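Local structure of Alpha/beta hydrolase (Enterobacter asburiae, 6KMO) at residues Glu48-Thr51 against Pro52-Arg56; Tyr227-Lys231 against Asn232-Trp236. The protein is an esterase or lipase of the alpha/beta hydrolase fold that probably cleaves carboxylic ester bonds by way of a serine nucleophile. The protein carries 2 engineered substitutions. All coordinates share one frame; numbering follows the deposited sequence.

Interaction 1 (Glu48-Thr51 against Pro52-Arg56); sequences EQMT and PQEAR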
loop_
_atom_site.group_PDB
_atom_site.type_symbol
_atom_site.label_atom_id
_atom_site.label_comp_id
_atom_site.label_asym_id
_atom_site.label_seq_id
_atom_site.Cartn_x
_atom_site.Cartn_y
_atom_site.Cartn_z
ATOM N N GLU A 48 15.629 25.810 8.887
ATOM C CA GLU A 48 15.982 25.905 10.299
ATOM C C GLU A 48 16.642 27.228 10.659
ATOM O O GLU A 48 16.822 27.498 11.856
ATOM C CB GLU A 48 16.835 24.714 10.735
ATOM C CG GLU A 48 18.257 24.660 10.175
ATOM C CD GLU A 48 18.402 24.022 8.799
ATOM O OE1 GLU A 48 17.374 23.678 8.168
ATOM O OE2 GLU A 48 19.553 23.849 8.350
ATOM N N GLN A 49 16.999 28.052 9.679
ATOM C CA GLN A 49 17.520 29.395 9.925
ATOM C C GLN A 49 16.443 30.466 9.834
ATOM O O GLN A 49 16.744 31.658 10.005
ATOM C CB GLN A 49 18.649 29.704 8.939
ATOM C CG GLN A 49 19.873 28.831 9.139
ATOM C CD GLN A 49 20.946 29.082 8.103
ATOM O OE1 GLN A 49 20.977 30.135 7.458
ATOM N NE2 GLN A 49 21.812 28.107 7.920
ATOM N N MET A 50 15.195 30.080 9.575
ATOM C CA MET A 50 14.097 31.026 9.444
ATOM C C MET A 50 13.407 31.242 10.788
ATOM O O MET A 50 13.518 30.435 11.714
ATOM C CB MET A 50 13.058 30.485 8.453
ATOM C CG MET A 50 13.522 30.381 7.017
ATOM S SD MET A 50 12.234 29.687 5.893
ATOM C CE MET A 50 13.203 29.574 4.394
ATOM N N THR A 51 12.660 32.338 10.885
ATOM C CA THR A 51 11.750 32.474 12.003
ATOM C C THR A 51 10.586 31.508 11.806
ATOM O O THR A 51 10.324 31.064 10.686
ATOM C CB THR A 51 11.189 33.884 12.079
ATOM O OG1 THR A 51 10.383 34.137 10.938
ATOM C CG2 THR A 51 12.320 34.923 12.131
ATOM N N PRO A 52 9.867 31.169 12.875
ATOM C CA PRO A 52 8.655 30.354 12.687
ATOM C C PRO A 52 7.715 30.940 11.660
ATOM O O PRO A 52 7.166 30.202 10.833
ATOM C CB PRO A 52 8.049 30.309 14.092
ATOM C CG PRO A 52 9.247 30.348 14.975
ATOM C CD PRO A 52 10.233 31.282 14.296
ATOM N N GLN A 53 7.540 32.263 11.665
ATOM C CA GLN A 53 6.630 32.895 10.718
ATOM C C GLN A 53 7.105 32.709 9.277
ATOM O O GLN A 53 6.324 32.333 8.396
ATOM C CB GLN A 53 6.496 34.379 11.075
ATOM C CG GLN A 53 5.852 34.646 12.448
ATOM C CD GLN A 53 6.769 34.419 13.669
ATOM O OE1 GLN A 53 7.997 34.321 13.565
ATOM N NE2 GLN A 53 6.148 34.339 14.844
ATOM N N GLU A 54 8.397 32.937 9.023
ATOM C CA GLU A 54 8.936 32.740 7.686
ATOM C C GLU A 54 8.761 31.296 7.237
ATOM O O GLU A 54 8.368 31.036 6.089
ATOM C CB GLU A 54 10.422 33.113 7.665
ATOM C CG GLU A 54 10.691 34.603 7.766
ATOM C CD GLU A 54 12.154 34.921 8.018
ATOM O OE1 GLU A 54 12.898 34.046 8.510
ATOM O OE2 GLU A 54 12.561 36.069 7.726
ATOM N N ALA A 55 9.063 30.343 8.124
ATOM C CA ALA A 55 8.954 28.932 7.768
ATOM C C ALA A 55 7.508 28.557 7.482
ATOM O O ALA A 55 7.231 27.812 6.540
ATOM C CB ALA A 55 9.505 28.080 8.910
ATOM N N ARG A 56 6.575 29.066 8.282
ATOM C CA ARG A 56 5.166 28.780 8.044
ATOM C C ARG A 56 4.743 29.235 6.655
ATOM O O ARG A 56 3.983 28.540 5.973
ATOM C CB ARG A 56 4.312 29.451 9.107
ATOM C CG ARG A 56 4.424 28.777 10.461
ATOM C CD ARG A 56 3.917 29.630 11.612
ATOM N NE ARG A 56 4.216 28.927 12.857
ATOM C CZ ARG A 56 4.277 29.462 14.071
ATOM N NH1 ARG A 56 4.027 30.747 14.273
ATOM N NH2 ARG A 56 4.579 28.680 15.094
HETATM O O HOH W 1 15.388 34.617 9.344
#

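Interaction 2 (Tyr227-Lys231 against Asn232-Trp236); sequences YFLSK and NMMKW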
loop_
_atom_site.group_PDB
_atom_site.type_symbol
_atom_site.label_atom_id
_atom_site.label_comp_id
_atom_site.label_asym_id
_atom_site.label_seq_id
_atom_site.Cartn_x
_atom_site.Cartn_y
_atom_site.Cartn_z
ATOM N N TYR A 227 15.935 15.855 -0.016
ATOM C CA TYR A 227 14.655 15.185 -0.217
ATOM C C TYR A 227 13.529 15.940 0.475
ATOM O O TYR A 227 12.594 15.332 1.020
ATOM C CB TYR A 227 14.749 13.729 0.225
ATOM C CG TYR A 227 15.798 12.968 -0.548
ATOM C CD1 TYR A 227 15.476 12.311 -1.729
ATOM C CD2 TYR A 227 17.115 12.930 -0.120
ATOM C CE1 TYR A 227 16.447 11.619 -2.447
ATOM C CE2 TYR A 227 18.092 12.244 -0.832
ATOM C CZ TYR A 227 17.742 11.593 -2.005
ATOM O OH TYR A 227 18.709 10.900 -2.730
ATOM N N PHE A 228 13.579 17.274 0.371
ATOM C CA PHE A 228 12.720 18.218 1.083
ATOM C C PHE A 228 12.965 18.133 2.584
ATOM O O PHE A 228 13.759 18.904 3.131
ATOM C CB PHE A 228 11.241 18.068 0.713
ATOM C CG PHE A 228 10.398 19.297 1.030
ATOM C CD1 PHE A 228 10.915 20.361 1.758
ATOM C CD2 PHE A 228 9.082 19.376 0.605
ATOM C CE1 PHE A 228 10.137 21.474 2.052
ATOM C CE2 PHE A 228 8.299 20.486 0.896
ATOM C CZ PHE A 228 8.827 21.534 1.618
ATOM N N LEU A 229 12.316 17.204 3.272
ATOM C CA LEU A 229 12.489 17.149 4.717
ATOM C C LEU A 229 13.931 16.745 5.004
ATOM O O LEU A 229 14.367 15.664 4.609
ATOM C CB LEU A 229 11.531 16.152 5.358
ATOM C CG LEU A 229 11.737 15.950 6.863
ATOM C CD1 LEU A 229 11.431 17.243 7.595
ATOM C CD2 LEU A 229 10.879 14.813 7.380
ATOM N N SER A 230 14.663 17.593 5.725
ATOM C CA SER A 230 16.050 17.311 6.046
ATOM C C SER A 230 16.227 16.905 7.505
ATOM O O SER A 230 15.364 17.131 8.355
ATOM C CB SER A 230 16.913 18.544 5.787
ATOM O OG SER A 230 16.593 19.523 6.761
ATOM N N LYS A 231 17.379 16.308 7.802
ATOM C CA LYS A 231 17.730 16.009 9.188
ATOM C C LYS A 231 17.747 17.276 10.032
ATOM O O LYS A 231 17.221 17.292 11.150
ATOM C CB LYS A 231 19.085 15.295 9.249
ATOM C CG LYS A 231 19.526 14.937 10.664
ATOM C CD LYS A 231 20.885 14.240 10.676
ATOM C CE LYS A 231 20.797 12.837 10.141
ATOM N NZ LYS A 231 22.110 12.129 10.304
ATOM N N ASN A 232 18.336 18.360 9.516
ATOM C CA ASN A 232 18.387 19.588 10.307
ATOM C C ASN A 232 16.997 20.167 10.540
ATOM O O ASN A 232 16.751 20.756 11.598
ATOM C CB ASN A 232 19.292 20.616 9.631
ATOM C CG ASN A 232 20.749 20.330 9.858
ATOM O OD1 ASN A 232 21.111 19.553 10.713
ATOM N ND2 ASN A 232 21.597 20.975 9.073
ATOM N N MET A 233 16.088 20.034 9.578
ATOM C CA MET A 233 14.707 20.453 9.812
ATOM C C MET A 233 14.096 19.652 10.956
ATOM O O MET A 233 13.438 20.209 11.841
ATOM C CB MET A 233 13.876 20.295 8.539
ATOM C CG MET A 233 14.105 21.400 7.495
ATOM S SD MET A 233 13.546 20.987 5.759
ATOM C CE MET A 233 11.778 20.924 5.993
ATOM N N MET A 234 14.283 18.333 10.950
ATOM C CA MET A 234 13.715 17.501 12.003
ATOM C C MET A 234 14.266 17.884 13.372
ATOM O O MET A 234 13.522 17.921 14.362
ATOM C CB MET A 234 13.955 16.022 11.718
ATOM C CG MET A 234 12.961 15.396 10.726
ATOM S SD MET A 234 11.138 15.608 11.106
ATOM C CE MET A 234 11.146 15.175 12.906
ATOM N N LYS A 235 15.570 18.168 13.456
ATOM C CA LYS A 235 16.145 18.582 14.732
ATOM C C LYS A 235 15.546 19.903 15.197
ATOM O O LYS A 235 15.257 20.079 16.392
ATOM C CB LYS A 235 17.664 18.692 14.616
ATOM C CG LYS A 235 18.369 17.357 14.505
ATOM C CD LYS A 235 19.878 17.533 14.328
ATOM C CE LYS A 235 20.573 16.198 14.299
ATOM N NZ LYS A 235 22.060 16.344 14.122
ATOM N N TRP A 236 15.332 20.832 14.261
ATOM C CA TRP A 236 14.734 22.127 14.576
ATOM C C TRP A 236 13.291 21.963 15.042
ATOM O O TRP A 236 12.846 22.616 15.995
ATOM C CB TRP A 236 14.814 23.028 13.343
ATOM C CG TRP A 236 14.381 24.436 13.530
ATOM C CD1 TRP A 236 14.965 25.381 14.322
ATOM C CD2 TRP A 236 13.291 25.090 12.876
ATOM N NE1 TRP A 236 14.298 26.568 14.215
ATOM C CE2 TRP A 236 13.263 26.419 13.328
ATOM C CE3 TRP A 236 12.327 24.675 11.946
ATOM C CZ2 TRP A 236 12.328 27.337 12.888
ATOM C CZ3 TRP A 236 11.393 25.595 11.523
ATOM C CH2 TRP A 236 11.404 26.906 11.989
#

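Interaction 1 (Glu48-Thr51 against Pro52-Arg56)
Glu54 reaches back from the first turn of its helix to Met50 and Thr51. Glu54 CB sits 3.4 Å from Thr51 OG1 and also faces Met50 CB. CG comes closer to the same hydroxyl, with Thr51 OG1 to Glu54 CG at 3.2 Å. Beyond it the chain runs extended (chi2 169°) and carries the carboxylate past the hydroxyl, so that Glu54 OE1 accepts from Thr51 N at 2.9 Å; the N-H points almost straight at the oxygen (164°) but arrives from above the carboxylate plane. OE1 also takes a bond from a water, which reaches Gln49 O only weakly. The return bond, Glu54 N to Thr51 OG1 at 3.0 Å, makes this a capping box: N-cap and N3 residue each use a side chain to bind the other's backbone N-H at the start of helix 52-63. With chi1 at 65°, Thr51 OG1 lies between its own backbone N and carbonyl carbon, turned to Glu54 N. Ala55 N donates to Thr51 O at 2.9 Å, opening the regular helical bonding. On the flank, Met50 stretches out until SD lies 3.9 Å from Ala55 CA, while Arg56, salt-bridged to Glu143, offers a guanidinium face to Pro52 CB.

Interaction 2 (Tyr227-Lys231 against Asn232-Trp236)
Two torsions bring Ser230 and Met233 together. Chi1 of Ser230, 70°, sets OG between its own backbone N and carbonyl carbon, facing the first turn of the helix; chi1 of Met233, -77°, turns CG back toward the preceding loop. Ser230 OG then accepts from Met233 N at 2.9 Å, and Met233 CG packs against the same oxygen. Further out, the bend of the Met233 chain at chi3 (68°) turns CE back toward Leu229, where it comes near Leu229 CD1. Met233 SD stands 3.6 Å from Ser230 N, a weak hydrogen bond in which the thioether stands in for the carboxylate more often found in this role. The sulfur also approaches Phe228 O, but Phe228 takes two conformations, and its contacts with Met233 are doubtful for that reason.

Leu229 supplies the apolar side of the turn. Both of its methyl groups rest against the sulfur of Met234, with Leu229 CD2 3.8 Å from Met234 SD, and Leu229 also touches His307. Met234 N donates to Ser230 O at 3.1 Å, and Lys235 N donates to Lys231 O at 3.0 Å.

On the outer side, Lys231 and Lys235 run side by side in the same direction, their aliphatic parts touching at Lys231 CG and Lys235 CE, 4.0 Å apart. The two ammonium groups remain apart, and Lys231 NZ is held by a hydrogen bond to Asn221, with Glu224 as a weak, distant ionic partner.

Bonding between the N-cap and N3 residues identifies a capping box at the start of helix 231-241, with one firm bond, Met233 N to Ser230 OG, and one weak one to the methionine sulfur.

Interaction 1 precedes interaction 2 along the chain, and their centres lie 13 Å apart on the same side of the molecule. Each marks the start of a helix, 52-63 and 231-241 respectively, and neither includes a strand of the central mixed sheet. The two helix starts touch directly: Trp236 reaches across to Met50 O and to Ala55 CB, and the carboxylate of Glu48 packs on Asn232 CB. The N-terminal region ahead of the sheet is thereby joined to a helix inserted between strands 203-207 and 269-274. Interaction 1 is the more superficial, whereas interaction 2 lies deeper, with Leu229 near the probable nucleophile elbow.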